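Local atomic coordinates of putative Xylose isomerase (Rhodospirillum rubrum, PDB entry 3QXB), a protein that probably acts as an isomerase of the xylose isomerase-like TIM-barrel family and carries a pair of metal sites occupied by iron or manganese. Residues T59-P64 with Y113-R118; A119-A124 with K168-S173. One frame throughout, in Å; residues are numbered along the deposited sequence.

Interaction 1 of 2, residues T59-P64 with Y113-R118; sequences TDPWWP and YQHLKR. With EDO (1,2-ethanediol), chain O.
The carbonyl O of P61 takes two donors: R118 NE, 3.0 Å away, and R68 of the following helix. From the same guanidinium, R118 NH2 reaches W63 O at 2.8 Å; that oxygen lies in the guanidinium plane, whereas the nitrogen stands above the carbonyl plane, 42° out of it. NH2 also forms a salt bridge with D65, so R118 ties together two carbonyls and a carboxylate at the start of helix 65-81. Its chain, straight at chi2, bends at chi3 (68°) and turns NE and NH2 along the loop backbone. A leucine in its place would probably leave W63 O without this donor and D65 without its charged mate, letting the turn shift against the helix.

W62 lies across the helix with its indole nearly parallel to the guanidinium plane, 8° apart, and R118 CD packs 3.7 Å from CE3. One face covers H115 CA, while the far edge meets the Q114 amide, with NE2 in the ring plane and 3.7 Å from CH2. The P61 ring packs on H115, CG 4.0 Å from CE1. The H115 ring comes close to the indole nitrogen without bonding to it; its NE2 pairs with S95. D60 and W63 bracket a type I turn, tightened by an Asx turn in which D60 OD1 accepts from W62 N at 3.1 Å. Beyond it, W62 and W63 meet W63 and W62 of the second subunit edge-to-face. Packing by P61 and W62, with the bonds of R118 to loop carbonyls, thus fixes the loop on the helix, while its tryptophans join the dimer interface.

Interaction 2 of 2, residues A119-A124 with K168-S173; sequences AIDMTA and KRQGLS
This is apolar packing between two outer helices of the TIM barrel: the last turns of helix 106-125 rest against the end of helix 146-170 and the turn that leads into strand 174-177. L172 does most of the work. Its two methyls split over the helix: CD1 sits 3.8 Å from A124 CB, while CD2 goes to T123 CG2 at 3.9 Å and to I120 CG2 at 4.1 Å. I120 CG2 is anti to its own backbone nitrogen, a setting that carries it to both L172 and the aliphatic part of Q170. There Q170 CB lies 4.0 Å from A124 CB, and the small alanine lets the backbones come close, with its methyl 3.5 Å from Q170 O.

G171 (phi 98°) is first to leave helical angles, in a Schellman motif that brings L172 to the packing side. The polar groups turn to other partners: T123 OG1 bonds to A119 O at 2.7 Å and also to T89, and D121 pairs with Y166 and K117. Together I120, T123 and L172 also cover T131 of strand 130-133. With contacts almost all between carbons and no hydrogen bonds between the segments, shape rather than bonding direction sets the fit.

Overall arrangement
Both contacts use helix 106-125, interaction 1 its residues 113-118 and interaction 2 the turn just after, 119-124; their centres are 12 Å apart, each about 16 Å from the centre of the chain. They come in series along the sequence: the loop after strand 51-55 meets the helix first, and the end of helix 146-170 follows. The two also touch, P61 CB packing 3.7 Å from A119 N. One outer helix of the eight-stranded barrel is therefore held by a loop before helix 65-81 and by the next outer helix. Interaction 1 also borders the second subunit, whereas interaction 2 stays within the chain, away from the metal sites.

Interaction 1 of 2, residues T59-P64 with Y113-R118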
ATOM      1  N   THR A  59      -3.380  -0.194  12.036  1.00 18.05           N
ATOM      2  CA  THR A  59      -4.640  -0.837  12.329  1.00 18.15           C
ATOM      3  C   THR A  59      -5.690  -0.378  11.290  1.00 18.78           C
ATOM      4  O   THR A  59      -6.085   0.798  11.279  1.00 18.29           O
ATOM      5  CB  THR A  59      -5.131  -0.558  13.826  1.00 19.13           C
ATOM      6  OG1 THR A  59      -5.349   0.811  14.023  1.00 18.02           O
ATOM      7  CG2 THR A  59      -4.156  -1.082  14.907  1.00 16.40           C
ATOM      8  N   ASP A  60      -6.132  -1.328  10.444  1.00 17.35           N
ATOM      9  CA  ASP A  60      -6.996  -1.049   9.309  1.00 17.98           C
ATOM     10  C   ASP A  60      -8.395  -0.662   9.833  1.00 18.00           C
ATOM     11  O   ASP A  60      -9.009  -1.409  10.583  1.00 17.46           O
ATOM     12  CB  ASP A  60      -7.112  -2.308   8.421  1.00 18.01           C
ATOM     13  CG  ASP A  60      -7.742  -2.039   7.063  1.00 19.81           C
ATOM     14  OD1 ASP A  60      -8.395  -0.971   6.872  1.00 16.64           O
ATOM     15  OD2 ASP A  60      -7.635  -2.952   6.188  1.00 22.35           O
ATOM     16  N   PRO A  61      -8.902   0.519   9.437  1.00 18.82           N
ATOM     17  CA  PRO A  61     -10.272   0.946   9.765  1.00 17.91           C
ATOM     18  C   PRO A  61     -11.321  -0.116   9.404  1.00 17.23           C
ATOM     19  O   PRO A  61     -12.308  -0.280  10.096  1.00 18.51           O
ATOM     20  CB  PRO A  61     -10.447   2.217   8.904  1.00 18.22           C
ATOM     21  CG  PRO A  61      -9.079   2.825   8.838  1.00 17.96           C
ATOM     22  CD  PRO A  61      -8.160   1.573   8.730  1.00 17.93           C
ATOM     23  N   TRP A  62     -11.101  -0.833   8.326  1.00 17.43           N
ATOM     24  CA  TRP A  62     -11.991  -1.940   7.903  1.00 17.45           C
ATOM     25  C   TRP A  62     -12.047  -3.157   8.849  1.00 18.02           C
ATOM     26  O   TRP A  62     -12.993  -3.941   8.808  1.00 20.21           O
ATOM     27  CB  TRP A  62     -11.635  -2.400   6.501  1.00 17.52           C
ATOM     28  CG  TRP A  62     -11.997  -1.439   5.438  1.00 17.35           C
ATOM     29  CD1 TRP A  62     -11.149  -0.752   4.655  1.00 17.93           C
ATOM     30  CD2 TRP A  62     -13.308  -1.100   5.008  1.00 16.33           C
ATOM     31  NE1 TRP A  62     -11.840   0.033   3.773  1.00 18.41           N
ATOM     32  CE2 TRP A  62     -13.174  -0.137   3.992  1.00 19.70           C
ATOM     33  CE3 TRP A  62     -14.591  -1.452   5.440  1.00 19.15           C
ATOM     34  CZ2 TRP A  62     -14.271   0.424   3.346  1.00 18.94           C
ATOM     35  CZ3 TRP A  62     -15.675  -0.879   4.819  1.00 17.76           C
ATOM     36  CH2 TRP A  62     -15.516   0.018   3.780  1.00 16.52           C
ATOM     37  N   TRP A  63     -11.044  -3.353   9.680  1.00 18.79           N
ATOM     38  CA  TRP A  63     -11.058  -4.503  10.609  1.00 19.65           C
ATOM     39  C   TRP A  63     -12.302  -4.480  11.509  1.00 19.84           C
ATOM     40  O   TRP A  63     -12.790  -3.407  11.820  1.00 19.50           O
ATOM     41  CB  TRP A  63      -9.816  -4.498  11.479  1.00 18.87           C
ATOM     42  CG  TRP A  63      -8.545  -4.857  10.790  1.00 20.70           C
ATOM     43  CD1 TRP A  63      -8.380  -5.373   9.514  1.00 20.53           C
ATOM     44  CD2 TRP A  63      -7.239  -4.750  11.347  1.00 16.89           C
ATOM     45  NE1 TRP A  63      -7.042  -5.558   9.261  1.00 17.16           N
ATOM     46  CE2 TRP A  63      -6.329  -5.213  10.379  1.00 19.68           C
ATOM     47  CE3 TRP A  63      -6.748  -4.335  12.592  1.00 17.35           C
ATOM     48  CZ2 TRP A  63      -4.949  -5.259  10.620  1.00 18.11           C
ATOM     49  CZ3 TRP A  63      -5.392  -4.393  12.826  1.00 18.98           C
ATOM     50  CH2 TRP A  63      -4.502  -4.794  11.832  1.00 20.31           C
ATOM     51  N   PRO A  64     -12.798  -5.641  11.952  1.00 21.63           N
ATOM     52  CA  PRO A  64     -13.931  -5.637  12.869  1.00 22.31           C
ATOM     53  C   PRO A  64     -13.632  -4.799  14.097  1.00 22.39           C
ATOM     54  O   PRO A  64     -12.488  -4.786  14.593  1.00 20.54           O
ATOM     55  CB  PRO A  64     -14.153  -7.121  13.205  1.00 23.35           C
ATOM     56  CG  PRO A  64     -13.546  -7.851  12.100  1.00 24.82           C
ATOM     57  CD  PRO A  64     -12.461  -7.006  11.505  1.00 22.87           C
ATOM     58  N   TYR A 113     -16.761   6.737   1.768  1.00 17.10           N
ATOM     59  CA  TYR A 113     -17.518   7.247   2.917  1.00 18.40           C
ATOM     60  C   TYR A 113     -17.328   6.323   4.153  1.00 17.80           C
ATOM     61  O   TYR A 113     -16.926   6.738   5.215  1.00 16.62           O
ATOM     62  CB  TYR A 113     -18.997   7.396   2.556  1.00 18.71           C
ATOM     63  CG  TYR A 113     -19.800   8.064   3.642  1.00 19.13           C
ATOM     64  CD1 TYR A 113     -20.187   7.351   4.751  1.00 17.85           C
ATOM     65  CD2 TYR A 113     -20.197   9.420   3.536  1.00 18.94           C
ATOM     66  CE1 TYR A 113     -20.920   7.923   5.767  1.00 19.58           C
ATOM     67  CE2 TYR A 113     -20.901  10.007   4.539  1.00 21.80           C
ATOM     68  CZ  TYR A 113     -21.263   9.252   5.673  1.00 22.86           C
ATOM     69  OH  TYR A 113     -21.986   9.796   6.694  1.00 21.16           O
ATOM     70  N   GLN A 114     -17.595   5.054   3.964  1.00 17.96           N
ATOM     71  CA  GLN A 114     -17.591   4.074   5.040  1.00 18.01           C
ATOM     72  C   GLN A 114     -16.160   3.885   5.556  1.00 18.17           C
ATOM     73  O   GLN A 114     -15.907   3.771   6.768  1.00 19.26           O
ATOM     74  CB  GLN A 114     -18.203   2.762   4.528  1.00 17.92           C
ATOM     75  CG  GLN A 114     -18.365   1.693   5.659  1.00 17.90           C
ATOM     76  CD  GLN A 114     -19.086   0.435   5.264  1.00 22.19           C
ATOM     77  OE1 GLN A 114     -19.527  -0.328   6.140  1.00 23.17           O
ATOM     78  NE2 GLN A 114     -19.205   0.180   3.968  1.00 20.05           N
ATOM     79  N   HIS A 115     -15.187   3.944   4.652  1.00 19.26           N
ATOM     80  CA  HIS A 115     -13.792   3.869   5.047  1.00 18.03           C
ATOM     81  C   HIS A 115     -13.474   4.918   6.082  1.00 18.44           C
ATOM     82  O   HIS A 115     -12.982   4.576   7.159  1.00 18.32           O
ATOM     83  CB  HIS A 115     -12.864   4.010   3.837  1.00 20.01           C
ATOM     84  CG  HIS A 115     -11.405   3.993   4.183  1.00 19.27           C
ATOM     85  ND1 HIS A 115     -10.752   2.847   4.595  1.00 22.68           N
ATOM     86  CD2 HIS A 115     -10.468   4.964   4.128  1.00 21.77           C
ATOM     87  CE1 HIS A 115      -9.481   3.139   4.830  1.00 21.72           C
ATOM     88  NE2 HIS A 115      -9.275   4.404   4.524  1.00 21.81           N
ATOM     89  N   LEU A 116     -13.754   6.192   5.754  1.00 16.92           N
ATOM     90  CA  LEU A 116     -13.503   7.301   6.656  1.00 16.95           C
ATOM     91  C   LEU A 116     -14.382   7.308   7.921  1.00 16.31           C
ATOM     92  O   LEU A 116     -13.899   7.672   9.008  1.00 16.81           O
ATOM     93  CB  LEU A 116     -13.627   8.622   5.888  1.00 16.74           C
ATOM     94  CG  LEU A 116     -13.256   9.943   6.567  1.00 15.41           C
ATOM     95  CD1 LEU A 116     -11.953   9.859   7.363  1.00 14.07           C
ATOM     96  CD2 LEU A 116     -13.214  11.038   5.525  1.00 15.77           C
ATOM     97  N   LYS A 117     -15.661   6.946   7.777  1.00 16.78           N
ATOM     98  CA  LYS A 117     -16.550   6.747   8.911  1.00 16.72           C
ATOM     99  C   LYS A 117     -15.934   5.767   9.910  1.00 16.81           C
ATOM    100  O   LYS A 117     -15.894   6.040  11.110  1.00 16.66           O
ATOM    101  CB  LYS A 117     -17.915   6.255   8.461  1.00 17.70           C
ATOM    102  CG  LYS A 117     -18.949   5.977   9.562  1.00 16.67           C
ATOM    103  CD  LYS A 117     -18.775   4.591  10.181  1.00 16.73           C
ATOM    104  CE  LYS A 117     -19.969   4.212  11.025  1.00 19.03           C
ATOM    105  NZ  LYS A 117     -19.712   2.998  11.812  1.00 17.12           N
ATOM    106  N   ARG A 118     -15.413   4.660   9.414  1.00 18.06           N
ATOM    107  CA  ARG A 118     -14.781   3.672  10.284  1.00 17.75           C
ATOM    108  C   ARG A 118     -13.485   4.197  10.891  1.00 17.26           C
ATOM    109  O   ARG A 118     -13.203   3.936  12.072  1.00 17.68           O
ATOM    110  CB  ARG A 118     -14.574   2.365   9.519  1.00 17.72           C
ATOM    111  CG  ARG A 118     -15.900   1.668   9.210  1.00 16.12           C
ATOM    112  CD  ARG A 118     -15.747   0.289   8.545  1.00 18.98           C
ATOM    113  NE  ARG A 118     -15.174  -0.661   9.495  1.00 19.47           N
ATOM    114  CZ  ARG A 118     -15.858  -1.331  10.421  1.00 20.09           C
ATOM    115  NH1 ARG A 118     -17.182  -1.209  10.523  1.00 21.01           N
ATOM    116  NH2 ARG A 118     -15.220  -2.171  11.227  1.00 18.26           N
TER
HETATM  117  C1  EDO O 365     -22.578   7.063  10.557  1.00 31.69           C
HETATM  118  O1  EDO O 365     -23.935   7.416  10.875  1.00 34.37           O
HETATM  119  C2  EDO O 365     -21.993   8.135   9.651  1.00 29.26           C
HETATM  120  O2  EDO O 365     -22.717   8.159   8.438  1.00 29.03           O

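Interaction 2 of 2, residues A119-A124 with K168-S173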
ATOM      1  N   ALA A 119     -12.702   4.931  10.099  1.00 16.50           N
ATOM      2  CA  ALA A 119     -11.507   5.605  10.639  1.00 16.85           C
ATOM      3  C   ALA A 119     -11.854   6.606  11.738  1.00 17.65           C
ATOM      4  O   ALA A 119     -11.141   6.717  12.740  1.00 18.25           O
ATOM      5  CB  ALA A 119     -10.715   6.313   9.512  1.00 15.54           C
ATOM      6  N   ILE A 120     -12.931   7.354  11.555  1.00 18.27           N
ATOM      7  CA  ILE A 120     -13.421   8.230  12.607  1.00 17.21           C
ATOM      8  C   ILE A 120     -13.799   7.410  13.870  1.00 18.28           C
ATOM      9  O   ILE A 120     -13.452   7.790  14.983  1.00 19.15           O
ATOM     10  CB  ILE A 120     -14.644   9.029  12.108  1.00 17.35           C
ATOM     11  CG1 ILE A 120     -14.185  10.058  11.069  1.00 18.32           C
ATOM     12  CG2 ILE A 120     -15.432   9.621  13.283  1.00 15.75           C
ATOM     13  CD1 ILE A 120     -15.307  10.692  10.202  1.00 15.37           C
ATOM     14  N   ASP A 121     -14.503   6.292  13.703  1.00 18.80           N
ATOM     15  CA  ASP A 121     -14.793   5.396  14.877  1.00 18.55           C
ATOM     16  C   ASP A 121     -13.523   4.976  15.623  1.00 17.57           C
ATOM     17  O   ASP A 121     -13.377   5.125  16.862  1.00 16.89           O
ATOM     18  CB  ASP A 121     -15.573   4.169  14.458  1.00 18.98           C
ATOM     19  CG  ASP A 121     -16.975   4.474  14.026  1.00 20.60           C
ATOM     20  OD1 ASP A 121     -17.551   5.535  14.369  1.00 19.38           O
ATOM     21  OD2 ASP A 121     -17.514   3.645  13.306  1.00 17.32           O
HETATM   22  N   MSE A 122     -12.566   4.480  14.870  1.00 16.48           N
HETATM   23  CA  MSE A 122     -11.248   4.106  15.460  1.00 16.71           C
HETATM   24  C   MSE A 122     -10.525   5.276  16.133  1.00 17.48           C
HETATM   25  O   MSE A 122      -9.936   5.186  17.261  1.00 17.51           O
HETATM   26  CB  MSE A 122     -10.377   3.524  14.315  1.00 16.62           C
HETATM   27  CG  MSE A 122      -9.067   2.846  14.764  1.00 17.09           C
HETATM   28 SE   MSE A 122      -8.105   2.306  13.156  0.75 12.36          SE
HETATM   29  CE  MSE A 122      -7.380   3.941  12.663  1.00 12.42           C
ATOM     30  N   THR A 123     -10.569   6.420  15.476  1.00 17.51           N
ATOM     31  CA  THR A 123      -9.909   7.612  16.056  1.00 17.23           C
ATOM     32  C   THR A 123     -10.591   8.034  17.375  1.00 18.30           C
ATOM     33  O   THR A 123      -9.905   8.373  18.347  1.00 18.95           O
ATOM     34  CB  THR A 123      -9.896   8.745  15.024  1.00 17.71           C
ATOM     35  OG1 THR A 123      -9.236   8.291  13.821  1.00 17.60           O
ATOM     36  CG2 THR A 123      -9.200  10.009  15.614  1.00 17.10           C
ATOM     37  N   ALA A 124     -11.923   8.021  17.429  1.00 18.71           N
ATOM     38  CA  ALA A 124     -12.663   8.359  18.670  1.00 19.26           C
ATOM     39  C   ALA A 124     -12.350   7.340  19.765  1.00 19.49           C
ATOM     40  O   ALA A 124     -12.211   7.679  20.921  1.00 19.29           O
ATOM     41  CB  ALA A 124     -14.194   8.356  18.414  1.00 19.70           C
ATOM     42  N   LYS A 168     -17.964  15.163  14.587  1.00 21.22           N
ATOM     43  CA  LYS A 168     -18.301  16.005  15.737  1.00 22.29           C
ATOM     44  C   LYS A 168     -19.090  15.206  16.779  1.00 22.44           C
ATOM     45  O   LYS A 168     -18.812  15.291  17.944  1.00 22.83           O
ATOM     46  CB  LYS A 168     -19.110  17.245  15.358  1.00 23.79           C
ATOM     47  CG  LYS A 168     -19.207  18.218  16.635  1.00 27.80           C
ATOM     48  CD  LYS A 168     -20.138  19.364  16.448  1.00 36.18           C
ATOM     49  CE  LYS A 168     -21.613  18.945  16.578  1.00 41.04           C
ATOM     50  NZ  LYS A 168     -22.238  19.201  17.950  1.00 42.99           N
ATOM     51  N   ARG A 169     -20.078  14.419  16.343  1.00 22.31           N
ATOM     52  CA  ARG A 169     -20.833  13.624  17.256  1.00 23.81           C
ATOM     53  C   ARG A 169     -19.942  12.612  18.007  1.00 24.31           C
ATOM     54  O   ARG A 169     -20.177  12.364  19.179  1.00 24.87           O
ATOM     55  CB  ARG A 169     -21.914  12.874  16.495  1.00 24.59           C
ATOM     56  CG  ARG A 169     -22.960  12.280  17.340  1.00 29.82           C
ATOM     57  CD  ARG A 169     -24.088  11.758  16.392  1.00 35.76           C
ATOM     58  NE  ARG A 169     -24.114  10.312  16.481  1.00 39.33           N
ATOM     59  CZ  ARG A 169     -24.287   9.456  15.484  1.00 37.38           C
ATOM     60  NH1 ARG A 169     -24.466   9.822  14.193  1.00 37.14           N
ATOM     61  NH2 ARG A 169     -24.270   8.185  15.822  1.00 41.03           N
ATOM     62  N   GLN A 170     -18.931  12.042  17.333  1.00 23.20           N
ATOM     63  CA  GLN A 170     -18.004  11.108  17.966  1.00 22.60           C
ATOM     64  C   GLN A 170     -16.894  11.800  18.823  1.00 23.41           C
ATOM     65  O   GLN A 170     -16.068  11.138  19.423  1.00 22.87           O
ATOM     66  CB  GLN A 170     -17.405  10.209  16.888  1.00 22.03           C
ATOM     67  CG  GLN A 170     -18.496   9.367  16.099  1.00 21.76           C
ATOM     68  CD  GLN A 170     -19.497   8.667  17.029  1.00 26.99           C
ATOM     69  OE1 GLN A 170     -20.722   8.743  16.873  1.00 33.37           O
ATOM     70  NE2 GLN A 170     -18.986   8.050  18.000  1.00 24.26           N
ATOM     71  N   GLY A 171     -16.901  13.124  18.881  1.00 22.83           N
ATOM     72  CA  GLY A 171     -15.988  13.854  19.764  1.00 21.50           C
ATOM     73  C   GLY A 171     -14.740  14.370  19.084  1.00 20.95           C
ATOM     74  O   GLY A 171     -13.928  14.981  19.751  1.00 22.09           O
ATOM     75  N   LEU A 172     -14.594  14.208  17.759  1.00 19.64           N
ATOM     76  CA  LEU A 172     -13.429  14.731  17.052  1.00 20.05           C
ATOM     77  C   LEU A 172     -13.551  16.304  16.911  1.00 20.36           C
ATOM     78  O   LEU A 172     -14.638  16.866  16.915  1.00 19.12           O
ATOM     79  CB  LEU A 172     -13.210  14.017  15.685  1.00 19.79           C
ATOM     80  CG  LEU A 172     -12.492  12.632  15.696  1.00 20.87           C
ATOM     81  CD1 LEU A 172     -13.238  11.538  16.472  1.00 21.50           C
ATOM     82  CD2 LEU A 172     -12.240  12.077  14.258  1.00 17.59           C
ATOM     83  N   SER A 173     -12.424  16.973  16.782  1.00 20.48           N
ATOM     84  CA  SER A 173     -12.358  18.432  16.605  1.00 22.44           C
ATOM     85  C   SER A 173     -12.040  18.881  15.194  1.00 21.71           C
ATOM     86  O   SER A 173     -12.310  20.023  14.862  1.00 22.67           O
ATOM     87  CB  SER A 173     -11.236  18.989  17.475  1.00 23.42           C
ATOM     88  OG  SER A 173     -11.514  18.711  18.797  1.00 29.73           O
TER